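Local coordinates for putative uncharacterized protein (Bacteroides thetaiotaomicron, PDB 2RBK), which is probably a magnesium-dependent phosphatase of the haloacid dehalogenase superfamily, captured here with a vanadate that mimics the transition state of phosphoryl transfer, at residues A[7-12]-A[39-44]. Residues are numbered along the deposited sequence; the frame is centred on the assembly and turned at random.
Sequences FDIDGT and IFIATG. With MG (magnesium ion), chain B; VN4 (oxido(dioxo)vanadium), chain C.
Phe7 is bonded through its backbone to both Phe40 and Ala42, the two bonds straddling its bridge partner Ile41: Phe7 N to Phe40 O (2.9 Å, 167° at the hydrogen) and Ala42 N to Phe7 O (2.8 Å). Beyond this parallel bridge, Asp8 CA still lies 3.2 Å from Ala42 O, a CA-H...O contact, and then the two segments part around the vanadate. Asp8 has CG anti to its backbone N (chi1 177°), which lets its carboxylate span both metals: OD2 binds vanadium at 2.0 Å and OD1 the magnesium ion, while the anti lone pair of OD1 accepts from Thr12 OG1. OD2 on vanadium is consistent with Asp8 as the attacking residue of the family's DxDx(T/V) motif. Three donors from both segments converge on VN4 O1: Ile9 N, Asp10 N and Thr43 OG1, the last at 2.8 Å; Gly44 N donates to VN4 O3. Ile9 CD1 rests 3.6 Å from Thr43 OG1 and its CG1 3.8 Å from Ile41 CG2. An alanine at Ile9 would probably open a gap between Ile41 CG2 and the Thr43 side chain. Ile39 CG2 meets Phe7 CE1 at 4.0 Å. Asp10 O, VN4 O2, two waters and Asp211 complete the magnesium site, strands 64-67 and 206-210 flank the pair in the Rossmann-like core sheet, and helices 23-34 and 250-258 pack against Phe7.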
ATOM      1  N   PHE A   7      -7.238  -1.161  -5.873  1.00  7.60           N
ATOM      2  CA  PHE A   7      -7.316  -2.133  -4.775  1.00  7.67           C
ATOM      3  C   PHE A   7      -6.057  -2.090  -3.915  1.00  7.96           C
ATOM      4  O   PHE A   7      -4.957  -2.367  -4.392  1.00  8.47           O
ATOM      5  CB  PHE A   7      -7.440  -3.537  -5.300  1.00  8.40           C
ATOM      6  CG  PHE A   7      -8.714  -3.817  -6.038  1.00  7.94           C
ATOM      7  CD1 PHE A   7      -8.784  -3.766  -7.408  1.00  9.06           C
ATOM      8  CD2 PHE A   7      -9.891  -4.122  -5.339  1.00  8.74           C
ATOM      9  CE1 PHE A   7      -9.963  -4.036  -8.085  1.00  9.29           C
ATOM     10  CE2 PHE A   7     -11.063  -4.371  -6.024  1.00  9.09           C
ATOM     11  CZ  PHE A   7     -11.106  -4.336  -7.394  1.00  9.23           C
ATOM     12  N   ASP A   8      -6.252  -1.840  -2.607  1.00  8.25           N
ATOM     13  CA  ASP A   8      -5.243  -2.239  -1.644  1.00  8.24           C
ATOM     14  C   ASP A   8      -5.050  -3.744  -1.702  1.00  8.38           C
ATOM     15  O   ASP A   8      -5.933  -4.485  -2.118  1.00  8.91           O
ATOM     16  CB  ASP A   8      -5.716  -1.819  -0.262  1.00  8.53           C
ATOM     17  CG  ASP A   8      -4.826  -2.215   0.852  1.00  8.72           C
ATOM     18  OD1 ASP A   8      -5.337  -2.803   1.836  1.00 10.00           O
ATOM     19  OD2 ASP A   8      -3.597  -1.936   0.768  1.00 10.19           O
ATOM     20  N   ILE A   9      -3.864  -4.207  -1.268  1.00  8.44           N
ATOM     21  CA  ILE A   9      -3.620  -5.649  -1.253  1.00  9.20           C
ATOM     22  C   ILE A   9      -4.001  -6.214   0.138  1.00  8.67           C
ATOM     23  O   ILE A   9      -4.966  -6.990   0.248  1.00  9.66           O
ATOM     24  CB  ILE A   9      -2.167  -6.046  -1.575  1.00  9.76           C
ATOM     25  CG1 ILE A   9      -1.744  -5.535  -2.940  1.00  9.29           C
ATOM     26  CG2 ILE A   9      -2.014  -7.533  -1.437  1.00 12.38           C
ATOM     27  CD1 ILE A   9      -0.247  -5.727  -3.197  1.00  9.58           C
ATOM     28  N   ASP A  10      -3.241  -5.893   1.154  1.00 10.01           N
ATOM     29  CA  ASP A  10      -3.359  -6.628   2.428  1.00 10.13           C
ATOM     30  C   ASP A  10      -4.638  -6.252   3.168  1.00  9.42           C
ATOM     31  O   ASP A  10      -4.885  -5.106   3.491  1.00  9.96           O
ATOM     32  CB  ASP A  10      -2.131  -6.361   3.257  1.00 11.45           C
ATOM     33  CG  ASP A  10      -0.896  -6.851   2.560  1.00 12.58           C
ATOM     34  OD1 ASP A  10      -0.757  -8.085   2.449  1.00 15.52           O
ATOM     35  OD2 ASP A  10      -0.109  -6.005   2.063  1.00 13.31           O
ATOM     36  N   GLY A  11      -5.492  -7.221   3.427  1.00  9.83           N
ATOM     37  CA  GLY A  11      -6.777  -7.049   4.052  1.00  9.71           C
ATOM     38  C   GLY A  11      -7.864  -6.624   3.100  1.00  9.11           C
ATOM     39  O   GLY A  11      -9.006  -6.429   3.539  1.00 10.20           O
ATOM     40  N   THR A  12      -7.563  -6.496   1.814  1.00  8.86           N
ATOM     41  CA  THR A  12      -8.527  -6.012   0.806  1.00  8.52           C
ATOM     42  C   THR A  12      -8.646  -7.040  -0.317  1.00  8.69           C
ATOM     43  O   THR A  12      -9.751  -7.558  -0.557  1.00  9.91           O
ATOM     44  CB  THR A  12      -8.086  -4.616   0.330  1.00  8.52           C
ATOM     45  OG1 THR A  12      -8.113  -3.721   1.438  1.00  9.29           O
ATOM     46  CG2 THR A  12      -9.060  -4.111  -0.766  1.00  9.22           C
ATOM     47  N   ILE A  39      -7.867  -2.185 -13.825  1.00  8.66           N
ATOM     48  CA  ILE A  39      -7.692  -2.718 -12.493  1.00  8.68           C
ATOM     49  C   ILE A  39      -6.282  -2.423 -12.001  1.00  8.35           C
ATOM     50  O   ILE A  39      -5.289  -2.830 -12.644  1.00  9.02           O
ATOM     51  CB  ILE A  39      -7.938  -4.237 -12.495  1.00  9.73           C
ATOM     52  CG1 ILE A  39      -9.389  -4.550 -12.885  1.00 11.68           C
ATOM     53  CG2 ILE A  39      -7.517  -4.848 -11.167  1.00 10.99           C
ATOM     54  CD1 ILE A  39      -9.688  -5.997 -13.094  1.00 13.01           C
ATOM     55  N   PHE A  40      -6.177  -1.662 -10.935  1.00  8.03           N
ATOM     56  CA  PHE A  40      -4.898  -1.192 -10.429  1.00  8.23           C
ATOM     57  C   PHE A  40      -4.724  -1.638  -9.009  1.00  7.68           C
ATOM     58  O   PHE A  40      -5.645  -1.689  -8.180  1.00  9.00           O
ATOM     59  CB  PHE A  40      -4.857   0.332 -10.467  1.00  8.53           C
ATOM     60  CG  PHE A  40      -5.042   0.860 -11.872  1.00  8.46           C
ATOM     61  CD1 PHE A  40      -6.215   1.469 -12.264  1.00  8.53           C
ATOM     62  CD2 PHE A  40      -4.021   0.668 -12.793  1.00  9.37           C
ATOM     63  CE1 PHE A  40      -6.331   1.915 -13.595  1.00  8.84           C
ATOM     64  CE2 PHE A  40      -4.147   1.103 -14.111  1.00  9.10           C
ATOM     65  CZ  PHE A  40      -5.327   1.702 -14.513  1.00  8.89           C
ATOM     66  N   ILE A  41      -3.475  -1.943  -8.673  1.00  8.07           N
ATOM     67  CA  ILE A  41      -3.030  -2.188  -7.306  1.00  8.34           C
ATOM     68  C   ILE A  41      -2.610  -0.900  -6.669  1.00  8.11           C
ATOM     69  O   ILE A  41      -1.967  -0.080  -7.344  1.00  9.05           O
ATOM     70  CB  ILE A  41      -1.876  -3.211  -7.337  1.00  9.00           C
ATOM     71  CG1 ILE A  41      -2.355  -4.553  -7.923  1.00  9.57           C
ATOM     72  CG2 ILE A  41      -1.220  -3.379  -5.976  1.00 10.79           C
ATOM     73  CD1 ILE A  41      -3.474  -5.195  -7.152  1.00 11.42           C
ATOM     74  N   ALA A  42      -2.970  -0.674  -5.406  1.00  8.21           N
ATOM     75  CA  ALA A  42      -2.571   0.530  -4.672  1.00  8.22           C
ATOM     76  C   ALA A  42      -2.143   0.056  -3.298  1.00  8.67           C
ATOM     77  O   ALA A  42      -2.978  -0.157  -2.415  1.00  9.28           O
ATOM     78  CB  ALA A  42      -3.669   1.561  -4.647  1.00  9.61           C
ATOM     79  N   THR A  43      -0.810  -0.075  -3.097  1.00  8.58           N
ATOM     80  CA  THR A  43      -0.255  -0.721  -1.922  1.00  8.45           C
ATOM     81  C   THR A  43       0.882   0.080  -1.320  1.00  8.71           C
ATOM     82  O   THR A  43       1.624   0.787  -1.985  1.00  8.91           O
ATOM     83  CB  THR A  43       0.181  -2.157  -2.292  1.00  8.88           C
ATOM     84  OG1 THR A  43       0.667  -2.853  -1.147  1.00  9.47           O
ATOM     85  CG2 THR A  43       1.304  -2.175  -3.326  1.00  9.24           C
ATOM     86  N   GLY A  44       1.045  -0.102   0.015  1.00  9.30           N
ATOM     87  CA  GLY A  44       2.220   0.287   0.703  1.00 10.09           C
ATOM     88  C   GLY A  44       3.405  -0.580   0.419  1.00 10.07           C
ATOM     89  O   GLY A  44       4.574  -0.216   0.642  1.00 12.49           O
TER
HETATM   90 MG    MG B 501      -4.609  -3.049   3.744  1.00  9.90          MG
HETATM   91  V   VN4 C 601      -1.846  -2.516   1.595  1.00 15.22           V
HETATM   92  O1  VN4 C 601      -1.539  -3.565   0.341  1.00 18.50           O
HETATM   93  O2  VN4 C 601      -2.677  -3.069   3.045  1.00 10.41           O
HETATM   94  O3  VN4 C 601      -0.881  -0.990   1.935  1.00 15.03           O
HETATM   95  O   HOH W   1      -4.487  -0.972   3.974  1.00 10.58           O
HETATM   96  O   HOH W   2      -4.174  -3.498   5.730  1.00 11.48           O
HETATM   97  O   HOH W   3       0.030  -3.303   2.205  1.00 19.13           O